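Local coordinates for protein flavoenzyme PA4991 (Pseudomonas aeruginosa PAO1, PDB 5EZ7) that probably works as an FAD-dependent oxidoreductase of the DAO family, carrying one FAD per monomer and acting on a physiological substrate that is still unknown, at residues A[303-306]-A[307-310]; A[181-185]-A[186-190]; A[158-161]-A[162-166]. All blocks are in the same frame, centred on the assembly; numbering follows the deposited sequence.

Contact 1 (A[303-306]-A[307-310])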
loop_
_atom_site.group_PDB
_atom_site.type_symbol
_atom_site.label_atom_id
_atom_site.label_comp_id
_atom_site.label_asym_id
_atom_site.label_seq_id
_atom_site.Cartn_x
_atom_site.Cartn_y
_atom_site.Cartn_z
ATOM N N ILE A 303 -22.723 10.027 17.244
ATOM C CA ILE A 303 -21.517 9.495 17.894
ATOM C C ILE A 303 -20.789 10.576 18.723
ATOM O O ILE A 303 -20.154 11.469 18.156
ATOM C CB ILE A 303 -20.528 8.937 16.824
ATOM C CG1 ILE A 303 -21.178 7.865 15.927
ATOM C CG2 ILE A 303 -19.292 8.309 17.483
ATOM C CD1 ILE A 303 -21.650 6.606 16.627
ATOM N N ASP A 304 -20.889 10.475 20.061
ATOM C CA ASP A 304 -20.247 11.431 21.010
ATOM C C ASP A 304 -18.710 11.308 20.978
ATOM O O ASP A 304 -18.150 10.310 21.422
ATOM C CB ASP A 304 -20.747 11.223 22.454
ATOM C CG ASP A 304 -20.385 12.403 23.420
ATOM O OD1 ASP A 304 -19.573 13.303 23.088
ATOM O OD2 ASP A 304 -20.936 12.433 24.546
ATOM N N LEU A 305 -18.071 12.350 20.466
ATOM C CA LEU A 305 -16.629 12.439 20.387
ATOM C C LEU A 305 -15.998 13.267 21.528
ATOM O O LEU A 305 -14.790 13.478 21.536
ATOM C CB LEU A 305 -16.227 12.995 19.002
ATOM C CG LEU A 305 -16.681 12.097 17.812
ATOM C CD1 LEU A 305 -16.344 12.741 16.475
ATOM C CD2 LEU A 305 -16.104 10.672 17.849
ATOM N N GLY A 306 -16.784 13.695 22.509
ATOM C CA GLY A 306 -16.236 14.458 23.645
ATOM C C GLY A 306 -15.054 13.829 24.400
ATOM O O GLY A 306 -14.222 14.533 24.981
ATOM N N GLN A 307 -14.971 12.511 24.404
ATOM C CA GLN A 307 -13.904 11.830 25.108
ATOM C C GLN A 307 -12.809 11.303 24.183
ATOM O O GLN A 307 -11.936 10.576 24.622
ATOM C CB GLN A 307 -14.531 10.689 25.897
ATOM C CG GLN A 307 -15.579 11.226 26.850
ATOM C CD GLN A 307 -15.143 11.031 28.261
ATOM O OE1 GLN A 307 -14.162 11.642 28.716
ATOM N NE2 GLN A 307 -15.829 10.123 28.962
ATOM N N ALA A 308 -12.847 11.707 22.919
ATOM C CA ALA A 308 -12.003 11.150 21.906
ATOM C C ALA A 308 -10.618 11.736 21.992
ATOM O O ALA A 308 -10.437 12.872 22.415
ATOM C CB ALA A 308 -12.581 11.406 20.545
ATOM N N GLN A 309 -9.629 10.958 21.585
ATOM C CA GLN A 309 -8.315 11.529 21.324
ATOM C C GLN A 309 -8.167 11.753 19.821
ATOM O O GLN A 309 -8.744 10.996 19.038
ATOM C CB GLN A 309 -7.212 10.605 21.793
ATOM C CG GLN A 309 -7.198 10.319 23.284
ATOM C CD GLN A 309 -6.212 9.218 23.523
ATOM O OE1 GLN A 309 -6.570 8.047 23.458
ATOM N NE2 GLN A 309 -4.941 9.572 23.615
ATOM N N TRP A 310 -7.367 12.762 19.468
ATOM C CA TRP A 310 -7.217 13.267 18.120
ATOM C C TRP A 310 -5.750 13.429 17.786
ATOM O O TRP A 310 -4.978 13.971 18.573
ATOM C CB TRP A 310 -7.833 14.647 17.987
ATOM C CG TRP A 310 -9.273 14.693 18.267
ATOM C CD1 TRP A 310 -9.871 14.833 19.507
ATOM C CD2 TRP A 310 -10.337 14.643 17.313
ATOM N NE1 TRP A 310 -11.232 14.861 19.361
ATOM C CE2 TRP A 310 -11.544 14.736 18.030
ATOM C CE3 TRP A 310 -10.388 14.522 15.915
ATOM C CZ2 TRP A 310 -12.782 14.697 17.404
ATOM C CZ3 TRP A 310 -11.616 14.488 15.295
ATOM C CH2 TRP A 310 -12.799 14.575 16.038
#
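L305 and A308 meet across a type I beta turn at the protein surface, where the loop that follows helix 285-299 bends into strand 309-320. That strand lies at the edge of the large mixed sheet, and the turn itself lies away from the annotated FAD-binding residues. One backbone bond closes the turn: A308 N donates to L305 O over 3.0 Å, with an N-H...O angle of 159°. The methyl CB of A308 points back toward the turn and sits 3.2 Å from L305 O. Just ahead, D304 forms an Asx turn: its OD1 accepts from G306 N at 2.9 Å and is met from above the carboxylate plane, which places a side-chain bond next to the backbone bond of the beta turn. Q307, at the outer corner, lays CB and CG alongside the G306 carbonyl carbon, with its chain bent at CG so that the amide leads away from the turn.

The apolar part lies between L305 and W310, whose side chains cross at about a right angle. CB of L305 comes within 4.2 Å of W310 CZ2, and CG, set beside the backbone N (chi1 -61°), carries CD1 to the ring. L296 of helix 285-299 also touches L305, while R293 of the same helix makes a cation-pi contact with W310; A308 packs on V234 and A236 of strand 224-236. At the far end of the L305 side chain, CD1 approaches the six-membered ring of W310 obliquely, 4.0 Å from CH2.

Contact 2 (A[181-185]-A[186-190])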
loop_
_atom_site.group_PDB
_atom_site.type_symbol
_atom_site.label_atom_id
_atom_site.label_comp_id
_atom_site.label_asym_id
_atom_site.label_seq_id
_atom_site.Cartn_x
_atom_site.Cartn_y
_atom_site.Cartn_z
ATOM N N LEU A 181 26.530 -2.966 -8.422
ATOM C CA LEU A 181 27.518 -3.973 -8.716
ATOM C C LEU A 181 27.495 -4.044 -10.223
ATOM O O LEU A 181 26.494 -4.467 -10.800
ATOM C CB LEU A 181 27.054 -5.259 -8.071
ATOM C CG LEU A 181 27.922 -6.469 -8.064
ATOM C CD1 LEU A 181 29.212 -6.128 -7.330
ATOM C CD2 LEU A 181 27.145 -7.587 -7.372
ATOM N N ARG A 182 28.550 -3.537 -10.853
ATOM C CA ARG A 182 28.646 -3.443 -12.308
ATOM C C ARG A 182 29.460 -4.563 -12.939
ATOM O O ARG A 182 30.286 -5.170 -12.289
ATOM C CB ARG A 182 29.329 -2.139 -12.694
ATOM C CG ARG A 182 28.640 -0.881 -12.220
ATOM C CD ARG A 182 27.461 -0.527 -13.097
ATOM N NE ARG A 182 26.848 0.721 -12.626
ATOM C CZ ARG A 182 25.624 1.152 -12.939
ATOM N NH1 ARG A 182 24.823 0.442 -13.749
ATOM N NH2 ARG A 182 25.194 2.306 -12.443
ATOM N N GLU A 183 29.211 -4.807 -14.224
ATOM C CA GLU A 183 30.106 -5.562 -15.107
ATOM C C GLU A 183 30.273 -4.765 -16.387
ATOM O O GLU A 183 29.512 -4.941 -17.344
ATOM C CB GLU A 183 29.558 -6.948 -15.420
ATOM C CG GLU A 183 29.957 -7.990 -14.383
ATOM C CD GLU A 183 29.135 -9.268 -14.464
ATOM O OE1 GLU A 183 28.585 -9.561 -15.554
ATOM O OE2 GLU A 183 29.027 -9.970 -13.423
ATOM N N GLY A 184 31.276 -3.891 -16.393
ATOM C CA GLY A 184 31.372 -2.857 -17.399
ATOM C C GLY A 184 30.230 -1.897 -17.154
ATOM O O GLY A 184 30.107 -1.318 -16.066
ATOM N N ARG A 185 29.363 -1.754 -18.141
ATOM C CA ARG A 185 28.216 -0.872 -17.996
ATOM C C ARG A 185 26.964 -1.597 -17.483
ATOM O O ARG A 185 26.023 -0.958 -17.053
ATOM C CB ARG A 185 27.997 -0.116 -19.312
ATOM C CG ARG A 185 29.227 0.717 -19.741
ATOM C CD ARG A 185 29.692 1.692 -18.635
ATOM N NE ARG A 185 30.688 2.700 -19.052
ATOM C CZ ARG A 185 30.437 3.802 -19.769
ATOM N NH1 ARG A 185 29.213 4.069 -20.221
ATOM N NH2 ARG A 185 31.427 4.643 -20.064
ATOM N N GLU A 186 26.994 -2.925 -17.457
ATOM C CA GLU A 186 25.837 -3.756 -17.097
ATOM C C GLU A 186 25.636 -3.773 -15.549
ATOM O O GLU A 186 26.606 -3.773 -14.789
ATOM C CB GLU A 186 26.062 -5.191 -17.653
ATOM C CG GLU A 186 24.838 -5.914 -18.220
ATOM C CD GLU A 186 24.852 -7.453 -18.043
ATOM O OE1 GLU A 186 24.887 -8.188 -19.069
ATOM O OE2 GLU A 186 24.768 -7.942 -16.873
ATOM N N LEU A 187 24.380 -3.766 -15.094
ATOM C CA LEU A 187 24.062 -3.915 -13.672
ATOM C C LEU A 187 23.902 -5.380 -13.290
ATOM O O LEU A 187 22.906 -6.004 -13.609
ATOM C CB LEU A 187 22.790 -3.142 -13.326
ATOM C CG LEU A 187 22.434 -3.125 -11.840
ATOM C CD1 LEU A 187 23.439 -2.322 -11.029
ATOM C CD2 LEU A 187 21.021 -2.575 -11.668
ATOM N N ALA A 188 24.896 -5.925 -12.614
ATOM C CA ALA A 188 24.922 -7.350 -12.301
ATOM C C ALA A 188 24.224 -7.674 -10.954
ATOM O O ALA A 188 24.064 -8.829 -10.577
ATOM C CB ALA A 188 26.368 -7.846 -12.271
ATOM N N GLY A 189 23.827 -6.641 -10.220
ATOM C CA GLY A 189 23.338 -6.831 -8.877
ATOM C C GLY A 189 23.588 -5.604 -8.047
ATOM O O GLY A 189 23.743 -4.506 -8.600
ATOM N N LEU A 190 23.607 -5.797 -6.722
ATOM C CA LEU A 190 23.921 -4.745 -5.793
ATOM C C LEU A 190 24.820 -5.253 -4.689
ATOM O O LEU A 190 24.957 -6.457 -4.458
ATOM C CB LEU A 190 22.660 -4.127 -5.175
ATOM C CG LEU A 190 21.544 -3.629 -6.096
ATOM C CD1 LEU A 190 20.259 -3.492 -5.327
ATOM C CD2 LEU A 190 21.874 -2.308 -6.786
#
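L181 lies against G189 and L190 across a beta hairpin whose strands, 178-183 and 186-192, are joined by a type II' turn from E183 to E186. G184, at positive phi, takes the turn's second position. E183 N donates to E186 O at 2.9 Å, and E186 N returns a longer bond to E183 O. A188 and G189 both face L181 in a classic beta bulge; A188 N reaches L181 O at 2.8 Å.

From L181, CB rests 3.4 Å from G189 O. With CG anti to the backbone N (chi1 -174°), the branch is carried along the partner strand, and CD2 ends 3.8 Å from L190 O. On the face shared by R182 and L187, CD1 of L187 lies over one face of the R182 guanidinium, 4.1 Å from NH1. E183 OE2 passes 3.6 Å from A188 CB and has a long, weak ion pair with R198. The E183 and E186 carboxylates come near each other, but E186 forms a salt bridge with R338, which probably eases the like-charge proximity.

Strand 195-198 flanks 186-192 on its other side, with E196 and R198 touching L181, while L190 packs on L11 and V13 of strand 10-13.

Contact 3 (A[158-161]-A[162-166])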
loop_
_atom_site.group_PDB
_atom_site.type_symbol
_atom_site.label_atom_id
_atom_site.label_comp_id
_atom_site.label_asym_id
_atom_site.label_seq_id
_atom_site.Cartn_x
_atom_site.Cartn_y
_atom_site.Cartn_z
ATOM N N PRO A 158 -1.663 -4.206 8.170
ATOM C CA PRO A 158 -0.616 -4.896 8.927
ATOM C C PRO A 158 -0.682 -6.451 8.849
ATOM O O PRO A 158 0.355 -7.109 8.733
ATOM C CB PRO A 158 -0.844 -4.441 10.357
ATOM C CG PRO A 158 -1.768 -3.259 10.291
ATOM C CD PRO A 158 -2.270 -3.073 8.900
ATOM N N ASP A 159 -1.878 -7.013 8.933
ATOM C CA ASP A 159 -2.055 -8.443 8.793
ATOM C C ASP A 159 -1.791 -8.965 7.348
ATOM O O ASP A 159 -1.354 -10.095 7.162
ATOM C CB ASP A 159 -3.445 -8.811 9.238
ATOM C CG ASP A 159 -3.597 -10.270 9.468
ATOM O OD1 ASP A 159 -2.816 -10.809 10.302
ATOM O OD2 ASP A 159 -4.464 -10.883 8.778
ATOM N N LEU A 160 -2.047 -8.119 6.345
ATOM C CA LEU A 160 -1.707 -8.430 4.949
ATOM C C LEU A 160 -0.204 -8.559 4.738
ATOM O O LEU A 160 0.302 -9.499 4.070
ATOM C CB LEU A 160 -2.257 -7.360 4.029
ATOM C CG LEU A 160 -1.806 -7.417 2.568
ATOM C CD1 LEU A 160 -2.183 -8.734 1.867
ATOM C CD2 LEU A 160 -2.397 -6.217 1.870
ATOM N N ILE A 161 0.491 -7.591 5.322
ATOM C CA ILE A 161 1.947 -7.506 5.280
ATOM C C ILE A 161 2.624 -8.619 5.984
ATOM O O ILE A 161 3.625 -9.104 5.472
ATOM C CB ILE A 161 2.398 -6.150 5.862
ATOM C CG1 ILE A 161 2.219 -5.128 4.766
ATOM C CG2 ILE A 161 3.848 -6.128 6.306
ATOM C CD1 ILE A 161 1.751 -3.862 5.342
ATOM N N ARG A 162 2.082 -8.992 7.145
ATOM C CA ARG A 162 2.546 -10.167 7.910
ATOM C C ARG A 162 2.517 -11.440 7.026
ATOM O O ARG A 162 3.482 -12.154 6.938
ATOM C CB ARG A 162 1.725 -10.369 9.214
ATOM C CG ARG A 162 1.804 -11.811 9.765
ATOM C CD ARG A 162 0.596 -12.300 10.543
ATOM N NE ARG A 162 -0.655 -12.312 9.782
ATOM C CZ ARG A 162 -1.110 -13.302 9.004
ATOM N NH1 ARG A 162 -0.409 -14.448 8.820
ATOM N NH2 ARG A 162 -2.290 -13.128 8.384
ATOM N N ARG A 163 1.399 -11.685 6.360
ATOM C CA ARG A 163 1.253 -12.834 5.446
ATOM C C ARG A 163 2.185 -12.805 4.233
ATOM O O ARG A 163 2.790 -13.810 3.875
ATOM C CB ARG A 163 -0.192 -12.928 4.954
ATOM C CG ARG A 163 -0.523 -14.178 4.132
ATOM C CD ARG A 163 -0.026 -15.478 4.769
ATOM N NE ARG A 163 -0.319 -16.612 3.904
ATOM C CZ ARG A 163 0.177 -17.852 4.041
ATOM N NH1 ARG A 163 1.034 -18.154 5.022
ATOM N NH2 ARG A 163 -0.188 -18.804 3.181
ATOM N N LEU A 164 2.323 -11.645 3.607
ATOM C CA LEU A 164 3.259 -11.525 2.502
ATOM C C LEU A 164 4.686 -11.722 2.965
ATOM O O LEU A 164 5.503 -12.218 2.197
ATOM C CB LEU A 164 3.134 -10.203 1.782
ATOM C CG LEU A 164 1.808 -9.936 1.083
ATOM C CD1 LEU A 164 1.710 -8.485 0.680
ATOM C CD2 LEU A 164 1.633 -10.760 -0.167
ATOM N N ALA A 165 4.988 -11.365 4.208
ATOM C CA ALA A 165 6.304 -11.626 4.754
ATOM C C ALA A 165 6.492 -13.094 5.023
ATOM O O ALA A 165 7.569 -13.591 4.811
ATOM C CB ALA A 165 6.529 -10.830 6.016
ATOM N N GLU A 166 5.463 -13.798 5.493
ATOM C CA GLU A 166 5.520 -15.262 5.589
ATOM C C GLU A 166 5.800 -15.906 4.228
ATOM O O GLU A 166 6.677 -16.773 4.094
ATOM C CB GLU A 166 4.213 -15.834 6.171
ATOM C CG GLU A 166 4.164 -15.820 7.704
ATOM C CD GLU A 166 2.767 -15.938 8.326
ATOM O OE1 GLU A 166 1.748 -16.105 7.592
ATOM O OE2 GLU A 166 2.689 -15.842 9.585
#
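Successive i to i+4 bonds hold 158-166 as one helical run, R162 N donating to P158 O at 3.0 Å and L164 N to L160 O at the same length. D159 and R162, three residues apart, lie side by side and point the same way. R162 grips the carboxylate side-on with two nitrogens: NE meets D159 OD1 at 2.7 Å, and NH2 meets D159 OD2 at 3.1 Å with an N-H...O angle of 161°. The carboxylate and guanidinium planes are 36° apart; OD2 lies in the guanidinium plane and OD1 is tilted slightly from it, while both nitrogens meet their oxygens from above the carboxylate plane. A bend at chi3 (60°) in the R162 chain brings NE back to D159. These i to i+3 and i to i+4 pairs belong to a salt-bridge network along helix 157-168: E166 OE1 lies 3.0 Å from R162 NH1 and makes a weak bond with R163 NH1 at 3.4 Å. Two residues outside the helix hold the network's members: D159 OD2 also accepts from R95 N, and R163 NE donates to D90 O. Another side of the helix is apolar. L160 and L164 bring their CD1 methyls to 4.1 Å, and both touch I17 of helix 17-28, whose start overlaps the probable Rossmann-type GxGxxG motif. I161 packs on V47, its side chain about 7 Å from the bound FAD.

How the contacts relate
From the N terminus the chain reaches contact 3 first, then contact 2, then contact 1; they run in series, and none encloses or crosses another. Contact 3 spans successive turns within helix 157-168, beside helix 17-28 and close to the FAD site. Soon afterwards, contact 2 closes the hairpin of strands 178-183 and 186-192, in a four-stranded sheet. Contact 1 comes more than a hundred residues later and closes the short turn from the loop after helix 285-299 into strand 309-320 of the eight-stranded sheet. Contacts 1 and 2 lie on opposite sides of the chain's centre, 56 Å apart between centres; contact 3 is just over 30 Å from each.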